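Local structure of 5' nucleotidase family protein (Staphylococcus aureus subsp. aureus, 4Q7F) at residues A357-T362 / Y470-N475; F390-V395 / V493-Q498; E402-S407 / D435-V440. The protein belongs to the 5'-nucleotidase family, pairing a calcineurin-like phosphoesterase domain that holds two metal ions with a C-terminal domain that contributes to a ligand pocket. One frame throughout, in Å; residues are numbered along the deposited sequence.

Interaction 1. Residues A357-T362 / Y470-N475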
# COMPACT_ATOMS: atom_id res chain seq x y z
N ALA A 357 -27.95 3.96 -1.48
CA ALA A 357 -27.98 2.55 -1.04
C ALA A 357 -28.63 2.42 0.32
O ALA A 357 -28.79 3.41 1.03
CB ALA A 357 -26.58 1.98 -0.97
N ASP A 358 -28.98 1.20 0.69
CA ASP A 358 -29.55 0.97 2.01
C ASP A 358 -28.47 1.09 3.08
O ASP A 358 -28.74 1.53 4.19
CB ASP A 358 -30.13 -0.45 2.14
CG ASP A 358 -31.18 -0.77 1.09
OD1 ASP A 358 -32.03 0.10 0.77
OD2 ASP A 358 -31.16 -1.91 0.58
N VAL A 359 -27.25 0.67 2.72
CA VAL A 359 -26.15 0.61 3.64
C VAL A 359 -24.88 1.13 2.95
O VAL A 359 -24.76 1.07 1.71
CB VAL A 359 -25.94 -0.84 4.11
CG1 VAL A 359 -24.74 -0.97 5.04
CG2 VAL A 359 -27.21 -1.37 4.79
N ALA A 360 -24.00 1.70 3.74
CA ALA A 360 -22.69 2.16 3.26
C ALA A 360 -21.64 1.77 4.29
O ALA A 360 -21.98 1.39 5.42
CB ALA A 360 -22.69 3.65 3.02
N CYS A 361 -20.38 1.82 3.90
CA CYS A 361 -19.31 1.54 4.82
C CYS A 361 -18.02 2.17 4.33
O CYS A 361 -17.89 2.46 3.15
CB CYS A 361 -19.10 0.06 5.02
SG CYS A 361 -18.43 -0.81 3.58
N THR A 362 -17.14 2.44 5.29
CA THR A 362 -15.78 2.94 5.03
C THR A 362 -14.85 2.57 6.16
O THR A 362 -15.28 2.40 7.31
CB THR A 362 -15.72 4.44 4.80
OG1 THR A 362 -14.40 4.81 4.37
CG2 THR A 362 -16.12 5.20 6.05
N TYR A 470 -30.52 -6.38 -0.33
CA TYR A 470 -30.25 -5.00 0.11
C TYR A 470 -29.14 -4.46 -0.74
O TYR A 470 -28.51 -5.23 -1.45
CB TYR A 470 -29.80 -4.97 1.58
CG TYR A 470 -30.79 -5.55 2.55
CD1 TYR A 470 -31.79 -4.76 3.11
CD2 TYR A 470 -30.73 -6.88 2.91
CE1 TYR A 470 -32.71 -5.30 4.01
CE2 TYR A 470 -31.67 -7.43 3.79
CZ TYR A 470 -32.63 -6.63 4.35
OH TYR A 470 -33.55 -7.17 5.24
N THR A 471 -28.92 -3.16 -0.68
CA THR A 471 -27.83 -2.52 -1.41
C THR A 471 -26.83 -1.88 -0.46
O THR A 471 -27.20 -1.27 0.55
CB THR A 471 -28.31 -1.46 -2.42
OG1 THR A 471 -29.15 -0.49 -1.78
CG2 THR A 471 -29.06 -2.11 -3.53
N ILE A 472 -25.55 -1.98 -0.83
CA ILE A 472 -24.50 -1.43 -0.02
C ILE A 472 -23.49 -0.69 -0.88
O ILE A 472 -23.10 -1.15 -1.95
CB ILE A 472 -23.83 -2.52 0.86
CG1 ILE A 472 -22.81 -1.92 1.81
CG2 ILE A 472 -23.19 -3.62 0.02
CD1 ILE A 472 -22.29 -2.90 2.85
N CYS A 473 -23.15 0.50 -0.43
CA CYS A 473 -22.10 1.30 -1.08
C CYS A 473 -20.77 0.94 -0.44
O CYS A 473 -20.57 1.11 0.79
CB CYS A 473 -22.37 2.79 -0.88
SG CYS A 473 -21.23 3.84 -1.77
N VAL A 474 -19.85 0.42 -1.26
CA VAL A 474 -18.52 0.08 -0.80
C VAL A 474 -17.51 0.73 -1.74
O VAL A 474 -17.87 1.18 -2.84
CB VAL A 474 -18.28 -1.44 -0.73
CG1 VAL A 474 -19.41 -2.10 0.05
CG2 VAL A 474 -18.19 -2.04 -2.13
N ASN A 475 -16.25 0.81 -1.33
CA ASN A 475 -15.23 1.36 -2.26
C ASN A 475 -14.78 0.30 -3.27
O ASN A 475 -15.06 -0.89 -3.08
CB ASN A 475 -14.09 2.01 -1.52
CG ASN A 475 -13.25 1.03 -0.71
OD1 ASN A 475 -12.91 -0.05 -1.16
ND2 ASN A 475 -12.85 1.46 0.45
O HOH W 1 -15.94 0.36 1.55
O HOH W 2 -13.88 4.01 1.60

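Interaction 2. Residues F390-V395 / V493-Q498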
# COMPACT_ATOMS: atom_id res chain seq x y z
N PHE A 390 -16.40 4.23 -6.00
CA PHE A 390 -17.37 3.43 -5.23
C PHE A 390 -18.32 2.60 -6.06
O PHE A 390 -18.57 2.86 -7.24
CB PHE A 390 -18.11 4.36 -4.28
CG PHE A 390 -17.19 5.15 -3.41
CD1 PHE A 390 -16.64 6.35 -3.86
CD2 PHE A 390 -16.77 4.64 -2.18
CE1 PHE A 390 -15.74 7.05 -3.07
CE2 PHE A 390 -15.86 5.33 -1.39
CZ PHE A 390 -15.36 6.54 -1.83
N LYS A 391 -18.89 1.58 -5.43
CA LYS A 391 -19.82 0.73 -6.09
C LYS A 391 -20.95 0.37 -5.15
O LYS A 391 -20.72 0.10 -3.95
CB LYS A 391 -19.13 -0.52 -6.63
CG LYS A 391 -18.35 -0.28 -7.92
CD LYS A 391 -17.78 -1.57 -8.47
CE LYS A 391 -17.30 -1.39 -9.90
NZ LYS A 391 -16.26 -0.32 -10.02
N VAL A 392 -22.16 0.41 -5.68
CA VAL A 392 -23.33 -0.05 -4.92
C VAL A 392 -23.56 -1.47 -5.36
O VAL A 392 -23.66 -1.75 -6.54
CB VAL A 392 -24.58 0.80 -5.12
CG1 VAL A 392 -25.72 0.24 -4.26
CG2 VAL A 392 -24.30 2.22 -4.72
N LEU A 393 -23.58 -2.38 -4.39
CA LEU A 393 -23.72 -3.79 -4.65
C LEU A 393 -24.99 -4.33 -4.04
O LEU A 393 -25.37 -3.91 -2.98
CB LEU A 393 -22.55 -4.53 -3.99
CG LEU A 393 -21.17 -4.10 -4.48
CD1 LEU A 393 -20.12 -4.98 -3.81
CD2 LEU A 393 -21.10 -4.18 -5.98
N ALA A 394 -25.58 -5.31 -4.72
CA ALA A 394 -26.78 -5.98 -4.25
C ALA A 394 -26.33 -7.23 -3.54
O ALA A 394 -25.67 -8.10 -4.14
CB ALA A 394 -27.67 -6.32 -5.43
N VAL A 395 -26.67 -7.30 -2.25
CA VAL A 395 -26.29 -8.41 -1.39
C VAL A 395 -27.47 -8.88 -0.53
O VAL A 395 -28.33 -8.09 -0.14
CB VAL A 395 -25.10 -8.02 -0.47
CG1 VAL A 395 -23.84 -7.68 -1.28
CG2 VAL A 395 -25.45 -6.84 0.43
N VAL A 493 -23.71 -5.28 -9.68
CA VAL A 493 -23.38 -3.86 -9.49
C VAL A 493 -24.57 -2.98 -9.85
O VAL A 493 -24.95 -2.84 -11.02
CB VAL A 493 -22.12 -3.43 -10.29
CG1 VAL A 493 -21.76 -1.99 -9.96
CG2 VAL A 493 -20.95 -4.34 -9.98
N VAL A 494 -25.15 -2.40 -8.82
CA VAL A 494 -26.34 -1.57 -8.95
C VAL A 494 -26.00 -0.18 -9.42
O VAL A 494 -26.80 0.47 -10.09
CB VAL A 494 -27.01 -1.46 -7.59
CG1 VAL A 494 -28.20 -0.51 -7.64
CG2 VAL A 494 -27.39 -2.84 -7.10
N LYS A 495 -24.83 0.29 -9.03
CA LYS A 495 -24.35 1.62 -9.39
C LYS A 495 -22.82 1.66 -9.31
O LYS A 495 -22.19 1.16 -8.36
CB LYS A 495 -25.01 2.66 -8.47
CG LYS A 495 -24.87 4.13 -8.86
CD LYS A 495 -25.77 4.97 -7.96
CE LYS A 495 -25.51 6.47 -8.06
NZ LYS A 495 -25.72 7.03 -9.43
N ASP A 496 -22.23 2.27 -10.33
CA ASP A 496 -20.79 2.42 -10.46
C ASP A 496 -20.55 3.91 -10.29
O ASP A 496 -20.83 4.70 -11.21
CB ASP A 496 -20.37 1.90 -11.84
CG ASP A 496 -18.87 2.03 -12.09
OD1 ASP A 496 -18.16 2.64 -11.29
OD2 ASP A 496 -18.40 1.52 -13.13
N ILE A 497 -20.06 4.31 -9.11
CA ILE A 497 -19.85 5.71 -8.80
C ILE A 497 -18.39 6.10 -9.06
O ILE A 497 -17.50 5.85 -8.23
CB ILE A 497 -20.26 6.03 -7.35
CG1 ILE A 497 -21.73 5.64 -7.14
CG2 ILE A 497 -20.07 7.51 -7.05
CD1 ILE A 497 -22.18 5.70 -5.70
N GLN A 498 -18.17 6.72 -10.20
CA GLN A 498 -16.83 7.12 -10.65
C GLN A 498 -16.39 8.48 -10.11
O GLN A 498 -15.94 9.35 -10.85
CB GLN A 498 -16.75 7.09 -12.18
CG GLN A 498 -16.78 5.68 -12.75
CD GLN A 498 -15.53 4.88 -12.39
OE1 GLN A 498 -14.42 5.39 -12.51
NE2 GLN A 498 -15.71 3.64 -11.98
O HOH W 3 -16.61 2.29 -8.97

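Interaction 3. Residues E402-S407 / D435-V440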
# COMPACT_ATOMS: atom_id res chain seq x y z
N GLU A 402 -22.13 -11.32 6.80
CA GLU A 402 -20.79 -11.88 6.62
C GLU A 402 -19.75 -10.77 6.54
O GLU A 402 -18.63 -10.92 7.01
CB GLU A 402 -20.70 -12.70 5.33
CG GLU A 402 -21.42 -14.02 5.39
CD GLU A 402 -21.28 -14.81 4.11
OE1 GLU A 402 -20.43 -14.46 3.26
OE2 GLU A 402 -22.05 -15.76 3.95
N ALA A 403 -20.12 -9.66 5.91
CA ALA A 403 -19.20 -8.54 5.79
C ALA A 403 -19.02 -7.90 7.18
O ALA A 403 -17.93 -7.64 7.58
CB ALA A 403 -19.74 -7.51 4.81
N ILE A 404 -20.10 -7.74 7.95
CA ILE A 404 -19.95 -7.12 9.28
C ILE A 404 -19.16 -8.08 10.18
O ILE A 404 -18.40 -7.63 11.03
CB ILE A 404 -21.29 -6.70 9.91
CG1 ILE A 404 -22.00 -5.68 9.01
CG2 ILE A 404 -21.06 -6.03 11.25
CD1 ILE A 404 -23.43 -5.36 9.42
N GLU A 405 -19.31 -9.39 10.00
CA GLU A 405 -18.55 -10.35 10.81
C GLU A 405 -17.04 -10.25 10.45
O GLU A 405 -16.17 -10.44 11.31
CB GLU A 405 -19.06 -11.77 10.59
CG GLU A 405 -20.46 -12.05 11.13
CD GLU A 405 -20.53 -12.18 12.65
OE1 GLU A 405 -19.50 -11.98 13.30
OE2 GLU A 405 -21.63 -12.50 13.22
N ARG A 406 -16.74 -9.95 9.20
CA ARG A 406 -15.32 -9.83 8.78
C ARG A 406 -14.71 -8.64 9.53
O ARG A 406 -13.67 -8.79 10.17
CB ARG A 406 -15.19 -9.70 7.29
CG ARG A 406 -13.79 -9.26 6.80
CD ARG A 406 -12.63 -10.10 7.32
NE ARG A 406 -11.35 -9.55 6.85
CZ ARG A 406 -10.17 -9.79 7.41
NH1 ARG A 406 -10.06 -10.59 8.48
NH2 ARG A 406 -9.08 -9.23 6.89
N SER A 407 -15.38 -7.49 9.48
CA SER A 407 -14.94 -6.31 10.21
C SER A 407 -14.81 -6.61 11.70
O SER A 407 -13.85 -6.20 12.30
CB SER A 407 -15.90 -5.13 10.01
OG SER A 407 -16.05 -4.83 8.63
N ASP A 435 -14.17 -1.96 8.85
CA ASP A 435 -15.16 -1.02 8.29
C ASP A 435 -16.18 -0.65 9.30
O ASP A 435 -16.58 -1.48 10.16
CB ASP A 435 -15.86 -1.58 7.04
CG ASP A 435 -14.98 -1.60 5.80
OD1 ASP A 435 -14.05 -0.77 5.70
OD2 ASP A 435 -15.25 -2.41 4.88
N ILE A 436 -16.59 0.61 9.20
CA ILE A 436 -17.68 1.15 9.99
C ILE A 436 -18.86 1.31 9.03
O ILE A 436 -18.73 1.90 7.96
CB ILE A 436 -17.36 2.53 10.63
CG1 ILE A 436 -16.16 2.43 11.59
CG2 ILE A 436 -18.58 3.06 11.36
CD1 ILE A 436 -14.80 2.59 10.94
N TYR A 437 -20.02 0.78 9.42
CA TYR A 437 -21.19 0.78 8.55
C TYR A 437 -22.24 1.80 8.92
O TYR A 437 -22.45 2.11 10.08
CB TYR A 437 -21.85 -0.62 8.55
CG TYR A 437 -20.93 -1.73 8.09
CD1 TYR A 437 -19.96 -2.25 8.94
CD2 TYR A 437 -21.06 -2.28 6.81
CE1 TYR A 437 -19.12 -3.27 8.52
CE2 TYR A 437 -20.21 -3.29 6.38
CZ TYR A 437 -19.25 -3.77 7.24
OH TYR A 437 -18.45 -4.77 6.81
N GLY A 438 -22.91 2.30 7.90
CA GLY A 438 -24.01 3.25 8.06
C GLY A 438 -25.28 2.73 7.42
O GLY A 438 -25.26 2.03 6.38
N GLY A 439 -26.42 3.08 8.02
CA GLY A 439 -27.68 2.65 7.49
C GLY A 439 -28.15 1.38 8.13
O GLY A 439 -29.30 1.01 7.98
N VAL A 440 -27.24 0.71 8.84
CA VAL A 440 -27.55 -0.52 9.54
C VAL A 440 -26.99 -0.39 10.95
O VAL A 440 -25.86 0.06 11.13
CB VAL A 440 -26.96 -1.77 8.83
CG1 VAL A 440 -25.46 -1.68 8.68
CG2 VAL A 440 -27.32 -3.05 9.56

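Interaction 1. Residues A357-T362 / Y470-N475
V359 and A360 run parallel to I472 and C473, the two strands differing by 21° in direction. V359 turns both of its backbone polar atoms to this neighbour: its N donates to T471 O, and its O accepts from C473 N at 2.7 Å while also receiving the CA-H of I472. C361 N then bonds to C473 O. A360, one step along, directs its own amide and carbonyl to G438 of strand 435-438.

Where the ladder begins, D358 and T471 exchange bonds, their side chains crossing at about a right angle. T471 has OG1 between its backbone N and carbonyl carbon (chi1 54°), where it accepts from D358 N at 3.0 Å. In return T471 N donates to D358 OD2 at 2.9 Å, approaching from 41° above the carboxylate plane. A short acid and a beta-branched hydroxyl thus satisfy backbone groups at the start of strand 359-363. OD2 also lies at the edge of the Y470 ring.

On one face V359 CG1 meets I472 CD1 at 3.8 Å, and C361 SG touches V474 CG1 at 3.9 Å. On the other, A360 CB rests 4.0 Å from C473 CB; these small groups suit a face packed under helix 342-355. Farther on, one water links C361 O to N475 N, and a second joins T362 OG1 to N475 ND2.

N475 OD1 caps R478 N as the N-cap of the helix that follows, and N475 touches the bound 3D1. These are neighbouring parallel strands inside the mixed sheet of the 5'-nucleotidase C-terminal domain, one of them leading straight into the ligand pocket.

Interaction 2. Residues F390-V395 / V493-Q498
K391 and D496 run side by side in the same direction: D496 has CG anti to its backbone N (chi1 179°), and the K391 chain bends only at its last torsion (chi4 58°), which swings NZ toward the carboxylate. The resulting salt bridge is long, 3.7 Å from K391 NZ to D496 OD1. A water fills in, accepting from NZ and donating to both D496 OD1 and F390 O. Q498 NE2 holds the same OD1 at 2.7 Å, on the syn side and close to the carboxylate plane. A long lysine that can reach across, a short acid and an amide suit this partly solvent-facing margin.

K391 and D496 form a non-hydrogen-bonded pair of an antiparallel ladder. F390 and I497, the hydrogen-bonded pair beside it, exchange N-H and C=O in both directions. At V392 the register slips. V392 O accepts from V494 N at 2.8 Å and only weakly from K495 N at 3.4 Å, while V392 N donates to K495 O. Two residues, V494 and K495, therefore face one, which is a classic beta bulge.

Branched V392 packs against the bulge with both methyls: its CG1 lies 4.0 Å from V494 CB, and its CG2 meets K495 CB at 3.8 Å and, more loosely, I497 CD1. Beyond the bulge L393 CD2 packs on V493 CG2, and A394 CB on V494 CG2.

Strand 493-497 is the outermost on this side of the sheet. Strand 390-396 separates it from strand 469-475, and helix 342-355 covers the face that carries F390, V392 and I497, touching them through L351, S355 and K354.

Interaction 3. Residues E402-S407 / D435-V440
I404 lays its CG1 over the centre of the Y437 ring, 3.7 Å from the centroid and 10° off the ring normal, a CH-pi contact made over the face. With CG1 beside its own backbone N (chi1 -60°), the isoleucine sends that branch across the ring, while CD1 goes on to V440 CG1 at 4.3 Å. A403 fits close to the phenol end, its CB 3.6 Å from Y437 OH, a methyl that takes little room between helix and ring.

Helix 397-408 here packs on an edge strand of the C-terminal domain's mixed sheet, with the axes 8.8 Å apart at closest. Y437 also touches C361 and I472, so the side chain reaches from strands 359-363 and 469-475 to the helix, on the sheet face opposite helix 342-355. Farther out, I404 and V440 share M457 of strand 454-459.

At the polar margin S407 OG lies at the ring's edge, near its plane, and hydrogen-bonds Y437 OH at 3.0 Å; either hydroxyl could be the donor. The same OG weakly accepts D435 N at 3.4 Å and has a further partner in Y485 OH, so a compact serine serves several groups in a buried place. D435 turns its carboxylate elsewhere, with OD2 in a salt bridge to R478.

How the interactions relate
All three contacts involve one mixed sheet: interactions 1 and 2 pair its strands, and interaction 3 packs a helix on it. Interaction 1 is the buried middle, a parallel pair ruled by backbone bonds and small or branched apolar groups, with a polar D358-T471 exchange at one end. Strand 469-475 joins it to interaction 2 by pairing with strand 390-396, while strand 359-363 joins it to interaction 3 by pairing with strand 435-438. Interaction 2 is an antiparallel, bulged, partly exposed edge with water and a long salt bridge, whereas interaction 3 is buried and relies on side chains. These two do not touch, yet helix 397-408 directly follows strand 390-396. R478 meets both N475 and D435, tying interactions 1 and 3.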